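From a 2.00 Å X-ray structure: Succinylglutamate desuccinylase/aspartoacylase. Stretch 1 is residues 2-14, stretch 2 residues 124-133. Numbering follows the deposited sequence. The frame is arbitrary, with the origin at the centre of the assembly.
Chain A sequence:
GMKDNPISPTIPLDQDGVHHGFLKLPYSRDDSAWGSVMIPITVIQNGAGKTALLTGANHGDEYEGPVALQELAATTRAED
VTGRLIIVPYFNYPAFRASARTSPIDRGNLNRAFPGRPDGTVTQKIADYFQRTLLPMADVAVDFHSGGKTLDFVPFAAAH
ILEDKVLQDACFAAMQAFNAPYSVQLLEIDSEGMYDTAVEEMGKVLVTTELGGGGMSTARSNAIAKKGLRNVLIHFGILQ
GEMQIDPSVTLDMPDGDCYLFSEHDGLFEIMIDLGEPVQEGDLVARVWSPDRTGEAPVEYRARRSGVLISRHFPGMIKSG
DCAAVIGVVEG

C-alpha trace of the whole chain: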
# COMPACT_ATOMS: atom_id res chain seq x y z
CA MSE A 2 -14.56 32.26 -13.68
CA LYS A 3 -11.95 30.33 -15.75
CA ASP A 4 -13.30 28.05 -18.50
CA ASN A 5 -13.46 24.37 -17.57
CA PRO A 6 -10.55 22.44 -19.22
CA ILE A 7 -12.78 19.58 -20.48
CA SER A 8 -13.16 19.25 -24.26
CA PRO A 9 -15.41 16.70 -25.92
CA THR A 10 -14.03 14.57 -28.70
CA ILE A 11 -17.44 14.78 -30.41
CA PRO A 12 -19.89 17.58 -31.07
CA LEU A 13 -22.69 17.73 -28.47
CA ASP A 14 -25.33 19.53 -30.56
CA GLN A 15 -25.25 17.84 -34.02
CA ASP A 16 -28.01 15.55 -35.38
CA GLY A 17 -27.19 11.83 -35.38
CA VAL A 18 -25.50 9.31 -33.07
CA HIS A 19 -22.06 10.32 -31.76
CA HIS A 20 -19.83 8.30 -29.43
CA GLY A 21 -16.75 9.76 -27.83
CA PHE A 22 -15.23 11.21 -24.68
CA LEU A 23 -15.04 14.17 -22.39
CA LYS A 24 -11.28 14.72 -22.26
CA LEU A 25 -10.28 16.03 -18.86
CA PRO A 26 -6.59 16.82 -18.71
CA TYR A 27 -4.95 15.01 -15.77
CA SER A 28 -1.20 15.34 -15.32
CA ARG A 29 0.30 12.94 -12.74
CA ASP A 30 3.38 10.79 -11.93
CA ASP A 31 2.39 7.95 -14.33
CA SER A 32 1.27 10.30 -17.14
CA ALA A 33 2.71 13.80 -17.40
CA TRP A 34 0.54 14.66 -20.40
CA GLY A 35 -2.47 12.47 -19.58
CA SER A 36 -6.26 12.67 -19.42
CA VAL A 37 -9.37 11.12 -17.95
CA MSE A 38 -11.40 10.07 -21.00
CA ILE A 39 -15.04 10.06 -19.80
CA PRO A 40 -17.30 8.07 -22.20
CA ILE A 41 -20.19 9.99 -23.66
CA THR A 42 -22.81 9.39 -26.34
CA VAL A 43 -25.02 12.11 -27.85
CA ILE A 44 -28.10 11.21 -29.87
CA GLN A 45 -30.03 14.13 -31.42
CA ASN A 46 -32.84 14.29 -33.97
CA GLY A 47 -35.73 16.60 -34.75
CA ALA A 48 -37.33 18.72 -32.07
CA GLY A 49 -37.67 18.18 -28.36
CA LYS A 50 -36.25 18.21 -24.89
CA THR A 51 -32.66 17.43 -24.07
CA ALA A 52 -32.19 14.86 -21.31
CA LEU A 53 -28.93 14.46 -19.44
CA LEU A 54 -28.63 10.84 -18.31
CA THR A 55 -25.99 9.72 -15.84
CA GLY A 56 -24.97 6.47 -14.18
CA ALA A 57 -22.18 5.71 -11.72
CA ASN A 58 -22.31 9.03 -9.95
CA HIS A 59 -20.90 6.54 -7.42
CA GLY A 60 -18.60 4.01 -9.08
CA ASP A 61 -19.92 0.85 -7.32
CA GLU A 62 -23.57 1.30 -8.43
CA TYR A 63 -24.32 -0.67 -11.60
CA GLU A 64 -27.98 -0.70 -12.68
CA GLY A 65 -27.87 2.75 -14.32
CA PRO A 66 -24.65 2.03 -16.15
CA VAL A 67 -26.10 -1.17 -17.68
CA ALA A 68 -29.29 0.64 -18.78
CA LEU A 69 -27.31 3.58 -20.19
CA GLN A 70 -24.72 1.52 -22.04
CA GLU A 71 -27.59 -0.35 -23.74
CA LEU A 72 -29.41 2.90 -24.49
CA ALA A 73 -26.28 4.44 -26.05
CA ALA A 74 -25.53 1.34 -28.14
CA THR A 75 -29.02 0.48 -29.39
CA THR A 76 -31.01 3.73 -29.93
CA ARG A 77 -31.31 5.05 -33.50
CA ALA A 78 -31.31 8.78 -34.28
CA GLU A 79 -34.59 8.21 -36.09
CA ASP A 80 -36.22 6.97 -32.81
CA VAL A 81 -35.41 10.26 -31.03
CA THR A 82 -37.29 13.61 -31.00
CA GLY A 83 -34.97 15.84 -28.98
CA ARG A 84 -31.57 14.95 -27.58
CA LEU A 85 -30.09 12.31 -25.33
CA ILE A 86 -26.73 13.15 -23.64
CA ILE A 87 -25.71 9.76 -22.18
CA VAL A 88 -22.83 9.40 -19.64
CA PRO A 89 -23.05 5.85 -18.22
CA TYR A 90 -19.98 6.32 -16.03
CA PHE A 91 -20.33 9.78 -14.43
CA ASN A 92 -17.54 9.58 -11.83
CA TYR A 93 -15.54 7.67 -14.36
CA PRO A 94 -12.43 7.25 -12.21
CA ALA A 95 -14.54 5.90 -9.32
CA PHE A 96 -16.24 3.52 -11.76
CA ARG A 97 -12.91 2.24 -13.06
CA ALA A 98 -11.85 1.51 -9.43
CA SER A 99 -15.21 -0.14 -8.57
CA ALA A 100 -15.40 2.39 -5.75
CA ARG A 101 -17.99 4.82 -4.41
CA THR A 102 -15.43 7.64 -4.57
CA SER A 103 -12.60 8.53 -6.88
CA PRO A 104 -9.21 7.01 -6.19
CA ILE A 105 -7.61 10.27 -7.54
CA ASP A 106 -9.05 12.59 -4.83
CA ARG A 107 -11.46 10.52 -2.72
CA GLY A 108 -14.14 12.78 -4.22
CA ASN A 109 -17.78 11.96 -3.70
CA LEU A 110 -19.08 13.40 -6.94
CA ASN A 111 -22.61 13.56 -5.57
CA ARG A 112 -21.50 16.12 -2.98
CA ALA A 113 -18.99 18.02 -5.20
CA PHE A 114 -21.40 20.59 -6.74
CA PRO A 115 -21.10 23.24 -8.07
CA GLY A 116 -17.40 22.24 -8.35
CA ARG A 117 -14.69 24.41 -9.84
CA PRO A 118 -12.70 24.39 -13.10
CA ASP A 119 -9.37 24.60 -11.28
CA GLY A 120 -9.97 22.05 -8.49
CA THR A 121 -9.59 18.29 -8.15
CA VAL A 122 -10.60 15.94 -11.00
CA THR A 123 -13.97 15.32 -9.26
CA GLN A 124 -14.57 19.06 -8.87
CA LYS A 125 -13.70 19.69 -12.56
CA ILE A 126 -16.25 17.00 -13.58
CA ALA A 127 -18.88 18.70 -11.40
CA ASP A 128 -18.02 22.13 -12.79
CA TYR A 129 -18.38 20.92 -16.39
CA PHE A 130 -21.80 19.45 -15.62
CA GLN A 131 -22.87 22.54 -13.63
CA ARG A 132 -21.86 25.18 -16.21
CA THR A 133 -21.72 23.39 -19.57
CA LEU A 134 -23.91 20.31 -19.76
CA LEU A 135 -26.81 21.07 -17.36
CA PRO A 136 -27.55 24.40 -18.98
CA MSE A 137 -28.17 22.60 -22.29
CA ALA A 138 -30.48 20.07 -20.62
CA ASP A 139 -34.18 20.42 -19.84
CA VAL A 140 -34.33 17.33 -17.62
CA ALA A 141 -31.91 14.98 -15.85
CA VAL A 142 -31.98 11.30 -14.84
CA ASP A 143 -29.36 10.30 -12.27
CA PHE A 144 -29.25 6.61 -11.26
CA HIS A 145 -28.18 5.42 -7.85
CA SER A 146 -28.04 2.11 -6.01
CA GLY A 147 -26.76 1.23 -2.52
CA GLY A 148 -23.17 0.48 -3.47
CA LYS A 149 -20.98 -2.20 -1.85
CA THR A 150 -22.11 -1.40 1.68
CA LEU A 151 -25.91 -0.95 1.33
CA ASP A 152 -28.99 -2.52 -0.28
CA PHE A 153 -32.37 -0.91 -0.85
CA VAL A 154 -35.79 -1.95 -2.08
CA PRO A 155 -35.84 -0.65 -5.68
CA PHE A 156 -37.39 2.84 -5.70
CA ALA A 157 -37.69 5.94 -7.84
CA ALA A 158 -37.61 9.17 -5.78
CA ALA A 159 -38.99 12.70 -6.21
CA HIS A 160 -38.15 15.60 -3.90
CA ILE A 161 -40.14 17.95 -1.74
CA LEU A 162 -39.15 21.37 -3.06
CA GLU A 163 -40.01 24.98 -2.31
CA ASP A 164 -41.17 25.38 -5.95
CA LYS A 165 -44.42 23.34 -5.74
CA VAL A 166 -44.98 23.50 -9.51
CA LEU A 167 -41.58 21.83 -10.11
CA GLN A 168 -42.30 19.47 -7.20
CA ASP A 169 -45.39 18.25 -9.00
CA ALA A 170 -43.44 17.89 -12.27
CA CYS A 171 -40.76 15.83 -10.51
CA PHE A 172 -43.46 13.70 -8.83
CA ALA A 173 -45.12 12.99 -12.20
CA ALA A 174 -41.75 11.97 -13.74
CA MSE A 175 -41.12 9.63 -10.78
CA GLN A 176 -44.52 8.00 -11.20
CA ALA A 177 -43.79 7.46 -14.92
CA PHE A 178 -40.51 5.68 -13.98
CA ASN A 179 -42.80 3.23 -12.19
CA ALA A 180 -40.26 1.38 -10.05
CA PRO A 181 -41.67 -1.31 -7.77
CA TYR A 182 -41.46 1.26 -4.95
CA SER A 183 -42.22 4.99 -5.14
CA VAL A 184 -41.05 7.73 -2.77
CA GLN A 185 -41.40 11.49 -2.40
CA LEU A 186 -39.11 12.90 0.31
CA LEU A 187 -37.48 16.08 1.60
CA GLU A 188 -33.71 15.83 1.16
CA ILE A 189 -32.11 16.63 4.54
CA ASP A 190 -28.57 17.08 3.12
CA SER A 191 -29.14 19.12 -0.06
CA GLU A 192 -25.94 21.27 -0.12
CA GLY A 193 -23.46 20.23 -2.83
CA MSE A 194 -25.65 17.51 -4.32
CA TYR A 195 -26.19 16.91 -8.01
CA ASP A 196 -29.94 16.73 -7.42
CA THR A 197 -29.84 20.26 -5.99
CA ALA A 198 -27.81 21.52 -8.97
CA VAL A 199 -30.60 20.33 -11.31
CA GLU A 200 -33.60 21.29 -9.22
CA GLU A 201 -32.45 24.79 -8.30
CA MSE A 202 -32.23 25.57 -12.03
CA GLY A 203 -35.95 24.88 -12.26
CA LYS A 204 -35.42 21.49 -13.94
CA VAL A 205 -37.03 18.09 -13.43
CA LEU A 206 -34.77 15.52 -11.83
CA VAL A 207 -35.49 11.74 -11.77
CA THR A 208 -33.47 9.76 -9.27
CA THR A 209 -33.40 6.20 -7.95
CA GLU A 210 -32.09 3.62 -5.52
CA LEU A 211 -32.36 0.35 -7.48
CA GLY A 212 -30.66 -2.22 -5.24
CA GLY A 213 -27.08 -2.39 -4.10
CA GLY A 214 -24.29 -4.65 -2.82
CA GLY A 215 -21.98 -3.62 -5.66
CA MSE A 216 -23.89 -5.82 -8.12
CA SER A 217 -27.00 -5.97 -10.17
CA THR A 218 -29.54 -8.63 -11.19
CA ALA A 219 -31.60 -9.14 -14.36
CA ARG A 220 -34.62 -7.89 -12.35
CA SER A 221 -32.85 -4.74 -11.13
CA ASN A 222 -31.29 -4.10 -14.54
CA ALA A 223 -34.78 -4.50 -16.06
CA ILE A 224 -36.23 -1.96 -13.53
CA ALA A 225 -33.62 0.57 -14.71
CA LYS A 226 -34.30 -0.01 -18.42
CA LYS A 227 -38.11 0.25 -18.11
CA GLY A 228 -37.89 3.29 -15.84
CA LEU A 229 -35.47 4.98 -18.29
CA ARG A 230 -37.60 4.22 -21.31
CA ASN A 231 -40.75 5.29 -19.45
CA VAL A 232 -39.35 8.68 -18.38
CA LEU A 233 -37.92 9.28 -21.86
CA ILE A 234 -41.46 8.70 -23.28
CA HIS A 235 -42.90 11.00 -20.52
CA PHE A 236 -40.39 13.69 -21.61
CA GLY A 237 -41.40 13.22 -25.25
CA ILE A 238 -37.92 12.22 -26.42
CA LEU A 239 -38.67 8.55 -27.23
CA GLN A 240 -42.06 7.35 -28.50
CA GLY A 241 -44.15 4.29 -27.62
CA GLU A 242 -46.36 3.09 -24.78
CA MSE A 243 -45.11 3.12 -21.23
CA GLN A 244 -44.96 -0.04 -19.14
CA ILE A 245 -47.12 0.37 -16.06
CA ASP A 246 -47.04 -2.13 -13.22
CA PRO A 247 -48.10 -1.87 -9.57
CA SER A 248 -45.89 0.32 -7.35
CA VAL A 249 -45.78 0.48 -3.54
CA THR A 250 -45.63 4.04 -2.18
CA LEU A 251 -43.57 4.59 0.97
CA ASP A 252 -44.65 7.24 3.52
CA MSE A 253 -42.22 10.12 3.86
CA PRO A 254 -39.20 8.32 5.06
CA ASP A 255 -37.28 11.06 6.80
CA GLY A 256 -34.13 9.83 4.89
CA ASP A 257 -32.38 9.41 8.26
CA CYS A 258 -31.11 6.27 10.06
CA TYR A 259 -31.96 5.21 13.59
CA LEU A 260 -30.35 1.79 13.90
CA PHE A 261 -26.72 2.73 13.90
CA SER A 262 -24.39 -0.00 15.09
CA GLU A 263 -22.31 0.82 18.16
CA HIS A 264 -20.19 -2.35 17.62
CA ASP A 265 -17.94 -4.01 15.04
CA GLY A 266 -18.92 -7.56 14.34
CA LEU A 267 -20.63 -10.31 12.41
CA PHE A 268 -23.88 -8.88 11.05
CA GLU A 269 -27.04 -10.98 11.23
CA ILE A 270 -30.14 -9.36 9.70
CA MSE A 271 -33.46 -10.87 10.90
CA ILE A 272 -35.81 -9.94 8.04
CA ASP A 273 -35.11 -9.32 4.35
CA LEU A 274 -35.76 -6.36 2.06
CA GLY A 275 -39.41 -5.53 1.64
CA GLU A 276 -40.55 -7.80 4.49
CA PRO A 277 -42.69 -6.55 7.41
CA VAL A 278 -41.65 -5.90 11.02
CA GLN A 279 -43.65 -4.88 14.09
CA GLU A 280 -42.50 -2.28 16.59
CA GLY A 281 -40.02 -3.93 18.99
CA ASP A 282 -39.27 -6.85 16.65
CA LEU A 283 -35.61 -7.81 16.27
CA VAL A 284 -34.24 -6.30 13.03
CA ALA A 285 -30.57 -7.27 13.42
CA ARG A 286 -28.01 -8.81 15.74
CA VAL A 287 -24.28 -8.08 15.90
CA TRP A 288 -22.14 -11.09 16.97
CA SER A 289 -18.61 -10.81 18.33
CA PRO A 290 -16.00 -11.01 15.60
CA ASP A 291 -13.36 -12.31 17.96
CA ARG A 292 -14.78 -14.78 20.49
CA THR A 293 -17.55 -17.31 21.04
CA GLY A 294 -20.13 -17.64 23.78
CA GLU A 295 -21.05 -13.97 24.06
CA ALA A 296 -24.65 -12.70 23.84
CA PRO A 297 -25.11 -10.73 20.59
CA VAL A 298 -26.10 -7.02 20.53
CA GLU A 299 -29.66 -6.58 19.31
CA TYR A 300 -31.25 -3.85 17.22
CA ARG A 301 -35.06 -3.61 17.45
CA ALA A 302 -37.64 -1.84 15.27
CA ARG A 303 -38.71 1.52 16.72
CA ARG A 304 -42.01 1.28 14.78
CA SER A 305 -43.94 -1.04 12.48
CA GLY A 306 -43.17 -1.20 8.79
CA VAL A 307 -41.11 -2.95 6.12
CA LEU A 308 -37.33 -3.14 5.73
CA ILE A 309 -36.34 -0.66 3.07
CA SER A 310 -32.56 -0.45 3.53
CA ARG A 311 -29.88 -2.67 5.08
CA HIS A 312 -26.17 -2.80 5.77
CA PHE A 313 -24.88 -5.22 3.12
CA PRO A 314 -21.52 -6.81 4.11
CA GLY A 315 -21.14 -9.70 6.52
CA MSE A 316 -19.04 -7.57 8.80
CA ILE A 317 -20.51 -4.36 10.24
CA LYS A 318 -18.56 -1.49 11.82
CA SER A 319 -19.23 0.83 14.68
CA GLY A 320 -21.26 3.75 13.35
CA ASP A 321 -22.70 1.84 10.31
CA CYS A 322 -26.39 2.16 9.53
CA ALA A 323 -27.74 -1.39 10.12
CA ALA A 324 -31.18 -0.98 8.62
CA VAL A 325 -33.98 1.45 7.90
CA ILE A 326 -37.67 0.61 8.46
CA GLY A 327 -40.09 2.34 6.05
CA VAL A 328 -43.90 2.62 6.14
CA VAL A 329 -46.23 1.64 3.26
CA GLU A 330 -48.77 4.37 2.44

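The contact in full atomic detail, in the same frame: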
# COMPACT_ATOMS: atom_id res chain seq x y z
N MSE A 2 -15.07 33.66 -13.92
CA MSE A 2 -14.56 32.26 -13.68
C MSE A 2 -13.82 31.68 -14.90
O MSE A 2 -14.28 31.82 -16.03
CB MSE A 2 -15.71 31.31 -13.29
CG MSE A 2 -15.82 30.98 -11.81
SE MSE A 2 -17.27 29.70 -11.50
CE MSE A 2 -18.81 30.87 -11.84
N LYS A 3 -12.68 31.01 -14.67
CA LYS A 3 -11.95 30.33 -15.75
C LYS A 3 -12.87 29.34 -16.48
O LYS A 3 -13.83 28.84 -15.90
CB LYS A 3 -10.66 29.64 -15.25
CG LYS A 3 -10.65 29.12 -13.80
N ASP A 4 -12.60 29.09 -17.75
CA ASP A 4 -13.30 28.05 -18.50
C ASP A 4 -12.87 26.68 -17.98
O ASP A 4 -11.72 26.47 -17.60
CB ASP A 4 -12.97 28.12 -19.98
CG ASP A 4 -13.67 29.27 -20.69
OD1 ASP A 4 -14.62 29.88 -20.14
OD2 ASP A 4 -13.26 29.53 -21.83
N ASN A 5 -13.80 25.74 -17.94
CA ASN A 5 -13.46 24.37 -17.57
C ASN A 5 -12.50 23.79 -18.63
O ASN A 5 -12.67 24.06 -19.81
CB ASN A 5 -14.75 23.56 -17.52
CG ASN A 5 -14.55 22.23 -16.87
OD1 ASN A 5 -14.07 21.28 -17.49
ND2 ASN A 5 -14.86 22.16 -15.59
N PRO A 6 -11.47 23.02 -18.22
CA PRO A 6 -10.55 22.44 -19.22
C PRO A 6 -11.06 21.22 -20.01
O PRO A 6 -10.34 20.72 -20.87
CB PRO A 6 -9.34 22.04 -18.39
CG PRO A 6 -9.93 21.72 -17.02
CD PRO A 6 -11.06 22.71 -16.84
N ILE A 7 -12.27 20.74 -19.74
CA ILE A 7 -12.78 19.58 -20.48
C ILE A 7 -13.11 19.95 -21.92
O ILE A 7 -13.71 20.99 -22.16
CB ILE A 7 -13.99 18.92 -19.78
CG1 ILE A 7 -13.50 18.11 -18.58
CG2 ILE A 7 -14.86 18.11 -20.78
CD1 ILE A 7 -14.58 17.70 -17.60
N SER A 8 -12.70 19.12 -22.88
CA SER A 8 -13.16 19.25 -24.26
C SER A 8 -13.65 17.92 -24.80
O SER A 8 -12.93 16.93 -24.75
CB SER A 8 -12.12 19.86 -25.21
OG SER A 8 -10.83 19.46 -24.85
N PRO A 9 -14.88 17.90 -25.32
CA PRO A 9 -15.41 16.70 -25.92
C PRO A 9 -14.68 16.35 -27.18
O PRO A 9 -14.17 17.24 -27.87
CB PRO A 9 -16.87 17.04 -26.22
CG PRO A 9 -17.17 18.31 -25.54
CD PRO A 9 -15.87 19.00 -25.29
N THR A 10 -14.58 15.07 -27.45
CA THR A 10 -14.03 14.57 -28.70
C THR A 10 -15.11 14.48 -29.79
O THR A 10 -14.83 14.09 -30.91
CB THR A 10 -13.38 13.18 -28.53
OG1 THR A 10 -14.38 12.18 -28.22
CG2 THR A 10 -12.33 13.21 -27.45
N ILE A 11 -16.35 14.80 -29.46
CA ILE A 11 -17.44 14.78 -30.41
C ILE A 11 -18.23 16.06 -30.24
O ILE A 11 -18.15 16.71 -29.19
CB ILE A 11 -18.42 13.63 -30.18
CG1 ILE A 11 -18.85 13.58 -28.72
CG2 ILE A 11 -17.84 12.32 -30.65
CD1 ILE A 11 -20.14 12.76 -28.47
N PRO A 12 -18.97 16.45 -31.28
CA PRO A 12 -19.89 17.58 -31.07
C PRO A 12 -21.03 17.12 -30.17
O PRO A 12 -21.36 15.90 -30.16
CB PRO A 12 -20.42 17.85 -32.47
CG PRO A 12 -20.35 16.48 -33.17
CD PRO A 12 -19.05 15.90 -32.65
N LEU A 13 -21.62 18.06 -29.43
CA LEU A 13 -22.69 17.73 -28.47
C LEU A 13 -24.06 18.18 -28.96
O LEU A 13 -25.07 17.87 -28.33
CB LEU A 13 -22.42 18.39 -27.11
CG LEU A 13 -21.08 18.04 -26.46
CD1 LEU A 13 -20.91 18.73 -25.13
CD2 LEU A 13 -20.90 16.54 -26.34
N ASP A 14 -24.09 18.93 -30.06
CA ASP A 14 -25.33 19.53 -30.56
C ASP A 14 -25.64 19.27 -32.05
O ASP A 14 -26.40 20.00 -32.65
CB ASP A 14 -25.27 21.04 -30.34
CG ASP A 14 -24.10 21.69 -31.09
OD1 ASP A 14 -23.28 20.97 -31.74
OD2 ASP A 14 -23.99 22.91 -31.02
N GLN A 124 -14.02 17.72 -8.84
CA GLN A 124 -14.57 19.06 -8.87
C GLN A 124 -14.68 19.61 -10.29
O GLN A 124 -15.62 20.34 -10.58
CB GLN A 124 -13.72 20.01 -8.04
CG GLN A 124 -13.76 19.70 -6.59
CD GLN A 124 -12.96 20.65 -5.77
OE1 GLN A 124 -11.78 20.91 -6.04
NE2 GLN A 124 -13.61 21.22 -4.78
N LYS A 125 -13.70 19.30 -11.13
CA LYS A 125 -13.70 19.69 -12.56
C LYS A 125 -14.83 18.98 -13.35
O LYS A 125 -15.50 19.61 -14.16
CB LYS A 125 -12.33 19.40 -13.20
CG LYS A 125 -11.19 20.34 -12.69
CD LYS A 125 -9.84 19.78 -13.09
CE LYS A 125 -8.77 20.81 -13.26
NZ LYS A 125 -7.44 20.14 -13.38
N ILE A 126 -15.08 17.71 -13.05
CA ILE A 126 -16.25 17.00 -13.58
C ILE A 126 -17.53 17.74 -13.19
O ILE A 126 -18.37 18.07 -14.05
CB ILE A 126 -16.30 15.51 -13.14
CG1 ILE A 126 -15.10 14.75 -13.70
CG2 ILE A 126 -17.56 14.84 -13.62
CD1 ILE A 126 -14.96 13.27 -13.17
N ALA A 127 -17.70 18.00 -11.90
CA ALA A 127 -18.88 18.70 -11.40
C ALA A 127 -19.05 20.06 -12.08
O ALA A 127 -20.14 20.42 -12.52
CB ALA A 127 -18.80 18.88 -9.88
N ASP A 128 -17.96 20.81 -12.18
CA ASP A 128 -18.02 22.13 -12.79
C ASP A 128 -18.46 22.08 -14.26
O ASP A 128 -19.17 22.96 -14.74
CB ASP A 128 -16.67 22.84 -12.68
CG ASP A 128 -16.68 24.18 -13.36
OD1 ASP A 128 -17.18 25.16 -12.74
OD2 ASP A 128 -16.24 24.23 -14.51
N TYR A 129 -18.02 21.07 -14.99
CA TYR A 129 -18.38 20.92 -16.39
C TYR A 129 -19.87 20.61 -16.51
O TYR A 129 -20.55 21.10 -17.41
CB TYR A 129 -17.53 19.84 -17.07
CG TYR A 129 -17.77 19.73 -18.55
CD1 TYR A 129 -17.27 20.69 -19.43
CD2 TYR A 129 -18.49 18.69 -19.07
CE1 TYR A 129 -17.51 20.59 -20.78
CE2 TYR A 129 -18.71 18.59 -20.41
CZ TYR A 129 -18.24 19.53 -21.25
OH TYR A 129 -18.49 19.40 -22.58
N PHE A 130 -20.37 19.75 -15.63
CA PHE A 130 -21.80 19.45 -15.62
C PHE A 130 -22.60 20.67 -15.20
O PHE A 130 -23.59 20.98 -15.83
CB PHE A 130 -22.11 18.20 -14.77
CG PHE A 130 -21.88 16.89 -15.54
CD1 PHE A 130 -20.59 16.54 -15.94
CD2 PHE A 130 -22.93 16.10 -15.92
CE1 PHE A 130 -20.36 15.43 -16.66
CE2 PHE A 130 -22.71 14.95 -16.66
CZ PHE A 130 -21.43 14.61 -17.02
N GLN A 131 -22.17 21.35 -14.14
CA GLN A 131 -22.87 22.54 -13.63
C GLN A 131 -23.00 23.65 -14.68
O GLN A 131 -24.09 24.19 -14.88
CB GLN A 131 -22.11 23.12 -12.44
CG GLN A 131 -22.74 24.36 -11.77
CD GLN A 131 -23.97 24.03 -10.93
OE1 GLN A 131 -23.98 23.05 -10.19
NE2 GLN A 131 -25.00 24.86 -11.04
N ARG A 132 -21.90 23.99 -15.35
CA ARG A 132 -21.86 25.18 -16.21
C ARG A 132 -21.96 24.90 -17.71
O ARG A 132 -22.29 25.80 -18.46
CB ARG A 132 -20.59 26.00 -15.92
CG ARG A 132 -20.61 26.60 -14.49
CD ARG A 132 -19.60 27.72 -14.29
NE ARG A 132 -18.26 27.21 -14.51
CZ ARG A 132 -17.33 27.74 -15.30
NH1 ARG A 132 -17.53 28.91 -15.90
NH2 ARG A 132 -16.17 27.13 -15.43
N THR A 133 -21.69 23.67 -18.15
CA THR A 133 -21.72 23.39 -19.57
C THR A 133 -22.84 22.45 -19.95
O THR A 133 -23.67 22.80 -20.78
CB THR A 133 -20.35 22.86 -20.09
OG1 THR A 133 -19.34 23.80 -19.73
CG2 THR A 133 -20.36 22.70 -21.62
O HOH W 1 -15.71 30.44 -17.91

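The N-terminal stretch runs as an extended segment, mostly loop with a short strand at Ser-8 and Pro-9, across one side of a helix that spans all of residues 124-133. The backbones come nearest at Asn-5 and Tyr-129, whose CA atoms lie 6.1 Å apart, and the contact buries 553 Å² in total. Tyr-129, Asn-5 and Arg-132 have the largest areas covered and together account for nearly half of it.

Asn-5 points its CA-to-CB bond toward the helix and places both protons of its amide nitrogen. Asn-5 ND2 donates to Asp-128 OD2 at 2.7 Å, nearly straight at 168°, and to the backbone Lys-125 O at 3.0 Å and 149°. Lys-125 O also accepts the helical bond from Tyr-129 N (3.0 Å), so it serves two donors. At the other end of the amide, Asn-5 OD1 receives Ile-7 N at 2.9 Å, which ties the side chain back to its own loop.

Tyr-129 has the largest area covered in the contact, and much of its packing is against carbon. Ile-7 CG2 sits 3.6 Å from the centroid of the Tyr-129 ring and 10° off the ring normal, the geometry of a CH-pi contact over the face. Farther out, Tyr-129 OH meets carbon: Pro-9 CG at 3.4 Å and Leu-13 CD1 at 3.6 Å. Pro-6 CG packs on Lys-125 CE at 4.0 Å.

Arg-132 anchors the beginning of the stretch. Arg-132 NE and NH2 bond to Asp-128 OD1 (2.9 Å) and OD2 (3.0 Å), respectively, a two-pronged salt bridge one helical turn back that orients the guanidinium. From this position Arg-132 NH2 also donates to Lys-3 O at 2.9 Å, with a more bent angle of 140°, while Met-2 CB lies over one face, 4.0 Å from Arg-132 NH1. Water 1 extends the link: its O accepts from Arg-132 NH1 (3.1 Å) and donates to Met-2 O (2.7 Å) and Asp-4 OD1 (2.5 Å). Asp-128 thus joins the two polar clusters, its OD2 accepting from both Asn-5 and Arg-132.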